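Local coordinates for putative curved DNA-binding protein (Chaetomium thermophilum var. thermophilum DSM 1495, PDB 4IPA) that probably takes part in ribosome biogenesis, as Arx1 proteins do, resembles the methionine aminopeptidases in fold, and may bind DNA, at residues L46-G50 / V136-A140; A282-S288 / S317-C322; K353-R358 / Q387-K391. One frame throughout, in Å; residues are numbered along the deposited sequence.

In the fold
None of the three contacts lies in the deep core; each is partly buried near the surface, and no helix or strand is shared between them. Contact 1 joins two loops, one after helix 23-46 and one after strand 127-136, through van der Waals packing of a proline and a valine on a peptide and an amide. Contact 2, the farthest from the chain centre, sets two helices together and is polar: one glutamate and several waters tie up backbone groups. Contact 3 pairs backbone with backbone, extending the edge of a sheet. Contacts 2 and 3 lie on opposite sides of the centre, their nearest atoms about 32 Å apart.

Contact 1: residues L46-G50 / V136-A140; sequences LCVPG and VAKNA
Pro49 meets two flat groups of the other loop with a single carbon. Its CD sits over the face of the peptide that joins Lys138 to Asn139, 3.5 Å from Lys138 C, and the same CD also lies above the Asn139 carboxamide, 4.0 Å from ND2. Val48 comes to that amide more obliquely, with Val48 CB 3.8 Å from Asn139 ND2, while its CG1 methyl reaches the carbonyl oxygen of Lys138. With chi1 at -69°, Asn139 carries CG beside its own backbone N, which turns the amide back over Pro49 and Val48. The contact is thus van der Waals packing of aliphatic carbons on planar polar groups. Each loop is shaped by bonds of its own. Cys47 is the centre of an inverse gamma turn, closed by a weak bond of 2.8 Å from Val48 N to Leu46 O. Across from it, Lys138 curls its chain back, and NZ donates to Val136 O at 3.1 Å, in the carbonyl plane and on a lone pair. The Cys47 turn carries the chain out of helix 23-46 toward helix 53-69, whose Ile56 touches the Cys47 side chain. Ala137, just past strand 127-136, bonds through its backbone to Gly113 and Glu114 and packs on Ile116 of strand 115-124, so the two loops meet beside one end of that strand pair.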
loop_
_atom_site.group_PDB
_atom_site.type_symbol
_atom_site.label_atom_id
_atom_site.label_comp_id
_atom_site.label_asym_id
_atom_site.label_seq_id
_atom_site.Cartn_x
_atom_site.Cartn_y
_atom_site.Cartn_z
ATOM N N LEU A 46 4.018 -15.295 10.444
ATOM C CA LEU A 46 5.408 -15.697 10.240
ATOM C C LEU A 46 6.398 -14.630 10.698
ATOM O O LEU A 46 7.582 -14.925 10.858
ATOM C CB LEU A 46 5.679 -16.066 8.772
ATOM C CG LEU A 46 4.786 -17.156 8.156
ATOM C CD1 LEU A 46 5.097 -17.364 6.666
ATOM C CD2 LEU A 46 4.915 -18.470 8.917
ATOM N N CYS A 47 5.928 -13.397 10.910
ATOM C CA CYS A 47 6.846 -12.296 11.215
ATOM C C CYS A 47 7.244 -12.225 12.688
ATOM O O CYS A 47 6.970 -11.238 13.371
ATOM C CB CYS A 47 6.283 -10.950 10.743
ATOM S SG CYS A 47 6.087 -10.845 8.951
ATOM N N VAL A 48 7.900 -13.277 13.161
ATOM C CA VAL A 48 8.394 -13.330 14.526
ATOM C C VAL A 48 9.891 -12.986 14.561
ATOM O O VAL A 48 10.596 -13.136 13.559
ATOM C CB VAL A 48 8.141 -14.720 15.152
ATOM C CG1 VAL A 48 6.665 -15.111 15.019
ATOM C CG2 VAL A 48 9.014 -15.768 14.494
ATOM N N PRO A 49 10.381 -12.509 15.711
ATOM C CA PRO A 49 11.810 -12.199 15.825
ATOM C C PRO A 49 12.659 -13.400 15.421
ATOM O O PRO A 49 12.347 -14.523 15.829
ATOM C CB PRO A 49 11.974 -11.904 17.312
ATOM C CG PRO A 49 10.633 -11.353 17.709
ATOM C CD PRO A 49 9.655 -12.208 16.956
ATOM N N GLY A 50 13.691 -13.170 14.610
ATOM C CA GLY A 50 14.580 -14.239 14.182
ATOM C C GLY A 50 14.255 -14.811 12.809
ATOM O O GLY A 50 15.113 -15.441 12.170
ATOM N N VAL A 136 3.864 -5.070 15.013
ATOM C CA VAL A 136 5.030 -5.070 15.885
ATOM C C VAL A 136 5.579 -6.485 15.948
ATOM O O VAL A 136 4.875 -7.427 16.314
ATOM C CB VAL A 136 4.682 -4.575 17.300
ATOM C CG1 VAL A 136 5.909 -4.639 18.223
ATOM C CG2 VAL A 136 4.147 -3.160 17.241
ATOM N N ALA A 137 6.834 -6.644 15.558
ATOM C CA ALA A 137 7.443 -7.959 15.562
ATOM C C ALA A 137 7.511 -8.501 16.991
ATOM O O ALA A 137 8.005 -7.833 17.894
ATOM C CB ALA A 137 8.817 -7.901 14.938
ATOM N N LYS A 138 7.007 -9.710 17.195
ATOM C CA LYS A 138 6.986 -10.275 18.535
ATOM C C LYS A 138 6.541 -11.730 18.503
ATOM O O LYS A 138 5.975 -12.191 17.516
ATOM C CB LYS A 138 6.031 -9.469 19.423
ATOM C CG LYS A 138 4.569 -9.735 19.113
ATOM C CD LYS A 138 3.655 -8.796 19.885
ATOM C CE LYS A 138 2.262 -8.771 19.273
ATOM N NZ LYS A 138 2.254 -8.136 17.909
ATOM N N ASN A 139 6.799 -12.445 19.593
ATOM C CA ASN A 139 6.342 -13.824 19.740
ATOM C C ASN A 139 4.919 -13.902 20.264
ATOM O O ASN A 139 4.419 -12.961 20.879
ATOM C CB ASN A 139 7.286 -14.615 20.643
ATOM C CG ASN A 139 8.632 -14.850 19.995
ATOM O OD1 ASN A 139 9.667 -14.392 20.493
ATOM N ND2 ASN A 139 8.627 -15.552 18.861
ATOM N N ALA A 140 4.277 -15.037 20.013
ATOM C CA ALA A 140 2.883 -15.236 20.365
ATOM C C ALA A 140 2.547 -14.877 21.795
ATOM O O ALA A 140 1.468 -14.349 22.067
#

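Contact 2: residues A282-S288 / S317-C322; sequences ALKRPTS and SGVIEC
Glu321 reaches out from helix 312-324 and takes up the backbone N-H groups of two consecutive residues, Lys284 and Arg285, with its carboxylate. Lys284 N donates to OE2 of Glu321 over 2.9 Å and almost straight (171°), meeting it on the syn side but 24° out of the carboxylate plane. Arg285 N uses the syn lone pair of Glu321 OE1, also at 2.9 Å. CG of Glu321 stands anti to its backbone N (chi1 -168°) and the rest of the chain is extended, which carries the acid across to these amides past Leu283 CD2. Arg285 is the N-cap residue of helix 286-299, so the carboxylate grips the turn leading into that helix. Were Glu321 an alanine, both amides would probably be left without this acceptor and the turn less firmly held. The two helices come together where Ser288 CA and Gly318 CA are 3.7 Å apart; a side chain at Gly318 would clash with Thr287 O. One water accepts from Glu321 N and donates to Ser317 O at 2.6 Å, replacing a direct helical bond between the two, and also bonds to Ser288 OG, which lies 3.1 Å from Glu321 OE1 as well. A second accepts from Arg285 NH2 and donates to Ser317 O, and a third accepts from Arg285 NE (3.2 Å) and lies 2.6 Å from Ser317 OG.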
loop_
_atom_site.group_PDB
_atom_site.type_symbol
_atom_site.label_atom_id
_atom_site.label_comp_id
_atom_site.label_asym_id
_atom_site.label_seq_id
_atom_site.Cartn_x
_atom_site.Cartn_y
_atom_site.Cartn_z
ATOM N N ALA A 282 12.089 -0.905 -28.066
ATOM C CA ALA A 282 12.516 -2.220 -28.531
ATOM C C ALA A 282 13.795 -2.675 -27.823
ATOM O O ALA A 282 14.835 -2.025 -27.924
ATOM C CB ALA A 282 12.703 -2.225 -30.023
ATOM N N LEU A 283 13.705 -3.785 -27.095
ATOM C CA LEU A 283 14.861 -4.317 -26.377
ATOM C C LEU A 283 15.841 -4.983 -27.337
ATOM O O LEU A 283 15.438 -5.748 -28.207
ATOM C CB LEU A 283 14.410 -5.299 -25.298
ATOM C CG LEU A 283 13.520 -4.661 -24.223
ATOM C CD1 LEU A 283 12.818 -5.730 -23.404
ATOM C CD2 LEU A 283 14.337 -3.705 -23.333
ATOM N N LYS A 284 17.125 -4.677 -27.178
ATOM C CA LYS A 284 18.155 -5.239 -28.045
ATOM C C LYS A 284 18.753 -6.522 -27.484
ATOM O O LYS A 284 19.141 -7.421 -28.233
ATOM C CB LYS A 284 19.257 -4.205 -28.304
ATOM C CG LYS A 284 18.755 -2.981 -29.071
ATOM C CD LYS A 284 19.880 -2.018 -29.417
ATOM C CE LYS A 284 19.389 -0.939 -30.376
ATOM N NZ LYS A 284 20.469 0.011 -30.780
ATOM N N ARG A 285 18.799 -6.617 -26.161
ATOM C CA ARG A 285 19.471 -7.730 -25.505
ATOM C C ARG A 285 18.541 -8.913 -25.290
ATOM O O ARG A 285 17.421 -8.757 -24.800
ATOM C CB ARG A 285 20.109 -7.252 -24.196
ATOM C CG ARG A 285 21.099 -6.125 -24.456
ATOM C CD ARG A 285 21.647 -5.499 -23.193
ATOM N NE ARG A 285 22.335 -6.453 -22.327
ATOM C CZ ARG A 285 23.596 -6.861 -22.498
ATOM N NH1 ARG A 285 24.322 -6.418 -23.524
ATOM N NH2 ARG A 285 24.133 -7.722 -21.643
ATOM N N PRO A 286 19.007 -10.109 -25.664
ATOM C CA PRO A 286 18.151 -11.293 -25.622
ATOM C C PRO A 286 17.680 -11.627 -24.213
ATOM O O PRO A 286 16.553 -12.074 -24.067
ATOM C CB PRO A 286 19.051 -12.404 -26.187
ATOM C CG PRO A 286 20.446 -11.898 -26.013
ATOM C CD PRO A 286 20.357 -10.412 -26.169
ATOM N N THR A 287 18.506 -11.429 -23.194
ATOM C CA THR A 287 18.032 -11.708 -21.844
ATOM C C THR A 287 17.011 -10.665 -21.385
ATOM O O THR A 287 16.136 -10.961 -20.575
ATOM C CB THR A 287 19.160 -11.851 -20.827
ATOM O OG1 THR A 287 20.087 -12.847 -21.280
ATOM C CG2 THR A 287 18.585 -12.284 -19.483
ATOM N N SER A 288 17.110 -9.457 -21.922
ATOM C CA SER A 288 16.093 -8.448 -21.678
ATOM C C SER A 288 14.740 -8.894 -22.227
ATOM O O SER A 288 13.735 -8.867 -21.513
ATOM C CB SER A 288 16.514 -7.101 -22.271
ATOM O OG SER A 288 17.665 -6.629 -21.593
ATOM N N SER A 317 20.498 -9.539 -15.277
ATOM C CA SER A 317 21.028 -9.157 -16.575
ATOM C C SER A 317 19.991 -8.408 -17.405
ATOM O O SER A 317 20.251 -7.321 -17.899
ATOM C CB SER A 317 21.508 -10.406 -17.316
ATOM O OG SER A 317 21.808 -10.114 -18.662
ATOM N N GLY A 318 18.816 -9.005 -17.561
ATOM C CA GLY A 318 17.782 -8.425 -18.394
ATOM C C GLY A 318 17.116 -7.182 -17.820
ATOM O O GLY A 318 16.679 -6.307 -18.569
ATOM N N VAL A 319 17.040 -7.085 -16.495
ATOM C CA VAL A 319 16.353 -5.948 -15.892
ATOM C C VAL A 319 16.999 -4.615 -16.272
ATOM O O VAL A 319 16.311 -3.602 -16.426
ATOM C CB VAL A 319 16.233 -6.056 -14.359
ATOM C CG1 VAL A 319 17.591 -5.815 -13.683
ATOM C CG2 VAL A 319 15.208 -5.049 -13.865
ATOM N N ILE A 320 18.317 -4.627 -16.433
ATOM C CA ILE A 320 19.058 -3.409 -16.733
ATOM C C ILE A 320 18.502 -2.666 -17.954
ATOM O O ILE A 320 18.065 -1.515 -17.834
ATOM C CB ILE A 320 20.554 -3.705 -16.929
ATOM C CG1 ILE A 320 21.121 -4.345 -15.655
ATOM C CG2 ILE A 320 21.303 -2.428 -17.346
ATOM C CD1 ILE A 320 22.597 -4.746 -15.736
ATOM N N GLU A 321 18.502 -3.318 -19.119
ATOM C CA GLU A 321 17.976 -2.668 -20.316
ATOM C C GLU A 321 16.481 -2.357 -20.211
ATOM O O GLU A 321 15.995 -1.361 -20.749
ATOM C CB GLU A 321 18.232 -3.502 -21.570
ATOM C CG GLU A 321 17.943 -2.710 -22.845
ATOM C CD GLU A 321 18.023 -3.535 -24.114
ATOM O OE1 GLU A 321 17.956 -4.784 -24.039
ATOM O OE2 GLU A 321 18.160 -2.915 -25.191
ATOM N N CYS A 322 15.744 -3.218 -19.527
ATOM C CA CYS A 322 14.310 -3.013 -19.400
ATOM C C CYS A 322 14.011 -1.706 -18.652
ATOM O O CYS A 322 13.079 -0.984 -19.004
ATOM C CB CYS A 322 13.644 -4.217 -18.710
ATOM S SG CYS A 322 13.510 -5.742 -19.729
HETATM O O HOH W 1 20.821 -8.721 -20.650
HETATM O O HOH W 2 22.982 -7.113 -18.944
HETATM O O HOH W 3 19.583 -6.065 -20.032
#

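Contact 3: residues K353-R358 / Q387-K391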
loop_
_atom_site.group_PDB
_atom_site.type_symbol
_atom_site.label_atom_id
_atom_site.label_comp_id
_atom_site.label_asym_id
_atom_site.label_seq_id
_atom_site.Cartn_x
_atom_site.Cartn_y
_atom_site.Cartn_z
ATOM N N LYS A 353 -22.471 4.795 -4.447
ATOM C CA LYS A 353 -23.642 5.527 -3.981
ATOM C C LYS A 353 -23.646 5.691 -2.480
ATOM O O LYS A 353 -23.942 6.764 -1.956
ATOM C CB LYS A 353 -24.881 4.708 -4.326
ATOM C CG LYS A 353 -25.814 5.319 -5.319
ATOM C CD LYS A 353 -26.814 4.262 -5.773
ATOM C CE LYS A 353 -27.371 3.491 -4.585
ATOM N NZ LYS A 353 -28.248 2.363 -5.017
ATOM N N ASN A 354 -23.349 4.591 -1.796
ATOM C CA ASN A 354 -23.437 4.528 -0.347
ATOM C C ASN A 354 -22.168 4.971 0.364
ATOM O O ASN A 354 -22.016 4.753 1.562
ATOM C CB ASN A 354 -23.798 3.108 0.072
ATOM C CG ASN A 354 -25.212 2.727 -0.339
ATOM O OD1 ASN A 354 -26.153 3.511 -0.175
ATOM N ND2 ASN A 354 -25.365 1.523 -0.886
ATOM N N GLY A 355 -21.260 5.599 -0.372
ATOM C CA GLY A 355 -19.999 6.027 0.198
ATOM C C GLY A 355 -18.856 5.038 -0.017
ATOM O O GLY A 355 -18.767 4.350 -1.044
ATOM N N ILE A 356 -17.973 4.969 0.968
ATOM C CA ILE A 356 -16.717 4.265 0.803
ATOM C C ILE A 356 -16.718 2.946 1.536
ATOM O O ILE A 356 -16.949 2.904 2.750
ATOM C CB ILE A 356 -15.524 5.133 1.270
ATOM C CG1 ILE A 356 -15.243 6.213 0.218
ATOM C CG2 ILE A 356 -14.284 4.268 1.532
ATOM C CD1 ILE A 356 -14.038 7.051 0.496
ATOM N N THR A 357 -16.451 1.882 0.775
ATOM C CA THR A 357 -16.307 0.522 1.296
ATOM C C THR A 357 -14.858 0.044 1.202
ATOM O O THR A 357 -14.205 0.186 0.154
ATOM C CB THR A 357 -17.156 -0.472 0.467
ATOM O OG1 THR A 357 -18.501 -0.002 0.397
ATOM C CG2 THR A 357 -17.149 -1.862 1.107
ATOM N N ARG A 358 -14.360 -0.545 2.283
ATOM C CA ARG A 358 -13.010 -1.112 2.281
ATOM C C ARG A 358 -13.068 -2.524 1.707
ATOM O O ARG A 358 -13.369 -3.475 2.420
ATOM C CB ARG A 358 -12.417 -1.144 3.694
ATOM C CG ARG A 358 -12.507 0.178 4.451
ATOM C CD ARG A 358 -11.792 0.129 5.829
ATOM N NE ARG A 358 -12.388 1.096 6.758
ATOM C CZ ARG A 358 -11.714 1.936 7.539
ATOM N NH1 ARG A 358 -10.389 1.946 7.530
ATOM N NH2 ARG A 358 -12.372 2.765 8.349
ATOM N N GLN A 387 -17.574 12.305 10.852
ATOM C CA GLN A 387 -18.249 12.028 9.593
ATOM C C GLN A 387 -18.205 10.536 9.285
ATOM O O GLN A 387 -17.225 9.860 9.589
ATOM C CB GLN A 387 -17.596 12.799 8.453
ATOM C CG GLN A 387 -17.518 14.289 8.668
ATOM C CD GLN A 387 -16.644 14.963 7.632
ATOM O OE1 GLN A 387 -16.258 16.129 7.787
ATOM N NE2 GLN A 387 -16.314 14.228 6.567
ATOM N N PRO A 388 -19.278 10.013 8.684
ATOM C CA PRO A 388 -19.328 8.584 8.369
ATOM C C PRO A 388 -18.532 8.294 7.104
ATOM O O PRO A 388 -18.255 9.209 6.330
ATOM C CB PRO A 388 -20.818 8.342 8.122
ATOM C CG PRO A 388 -21.311 9.651 7.580
ATOM C CD PRO A 388 -20.501 10.725 8.262
ATOM N N LEU A 389 -18.148 7.039 6.914
ATOM C CA LEU A 389 -17.437 6.629 5.714
ATOM C C LEU A 389 -18.424 6.125 4.667
ATOM O O LEU A 389 -18.167 6.177 3.459
ATOM C CB LEU A 389 -16.426 5.535 6.055
ATOM C CG LEU A 389 -14.963 5.968 6.071
ATOM C CD1 LEU A 389 -14.080 4.785 6.442
ATOM C CD2 LEU A 389 -14.551 6.556 4.715
ATOM N N SER A 390 -19.569 5.649 5.138
ATOM C CA SER A 390 -20.585 5.105 4.254
ATOM C C SER A 390 -21.934 5.133 4.956
ATOM O O SER A 390 -22.004 5.483 6.125
ATOM C CB SER A 390 -20.249 3.657 3.929
ATOM O OG SER A 390 -20.479 2.852 5.077
ATOM N N LYS A 391 -22.992 4.771 4.230
ATOM C CA LYS A 391 -24.303 4.520 4.810
ATOM C C LYS A 391 -24.421 3.025 5.057
ATOM O O LYS A 391 -24.441 2.241 4.109
ATOM C CB LYS A 391 -25.426 4.919 3.852
ATOM C CG LYS A 391 -25.495 6.377 3.424
ATOM C CD LYS A 391 -26.620 6.531 2.373
ATOM C CE LYS A 391 -26.436 7.747 1.460
ATOM N NZ LYS A 391 -27.167 7.596 0.153
HETATM O O HOH W 4 -25.900 8.835 -2.237
#
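Leu389 holds chi1 at -106°, away from the staggered positions, and chi2 near 180°, and this fork delivers its two methyls to different residues of the strand. CD2 rests against Ile356, 3.9 Å from CB and just as near CG2. CD1 goes to Arg358, whose chain runs stretched out from CG to NE and crosses the leucine at about a right angle, putting NH2 3.3 Å from Leu389 CD1. Behind these side chains the backbones pair. Ile356 N donates to Leu389 O at 2.8 Å (168°), and Lys391 N donates to Asn354 O, also at 2.8 Å. The two bonds flank Gly355 and Ser390, which form a non-hydrogen-bonded antiparallel pair, a single bridge with the CA atoms 4.2 Å apart. Gly355 suits this spot doubly: its backbone angles leave no room for a CB beside the preceding carbonyl, and such an atom would also run into Leu389 O and Ser390 CA. At the far end Lys391, the last residue modelled, crosses Asn354, and a water accepts from Lys391 NZ (3.0 Å) and donates to Lys353 O, closing the end of the pairing. The bridge adds a short piece of chain from beyond helix 379-386 to strand 355-360, an outermost strand of an antiparallel sheet, whose inner neighbour is strand 342-352. Ile356 also packs on Ile349 and Ile351 of that neighbour. Helix 148-167 backs the site: Leu165 touches both Leu389 and Arg358, Glu162 forms a salt bridge with Arg358 NH2, and Arg166 bonds to Gln387 O, so residues 387-391, at the end of the modelled chain, lie between the sheet edge and this helix.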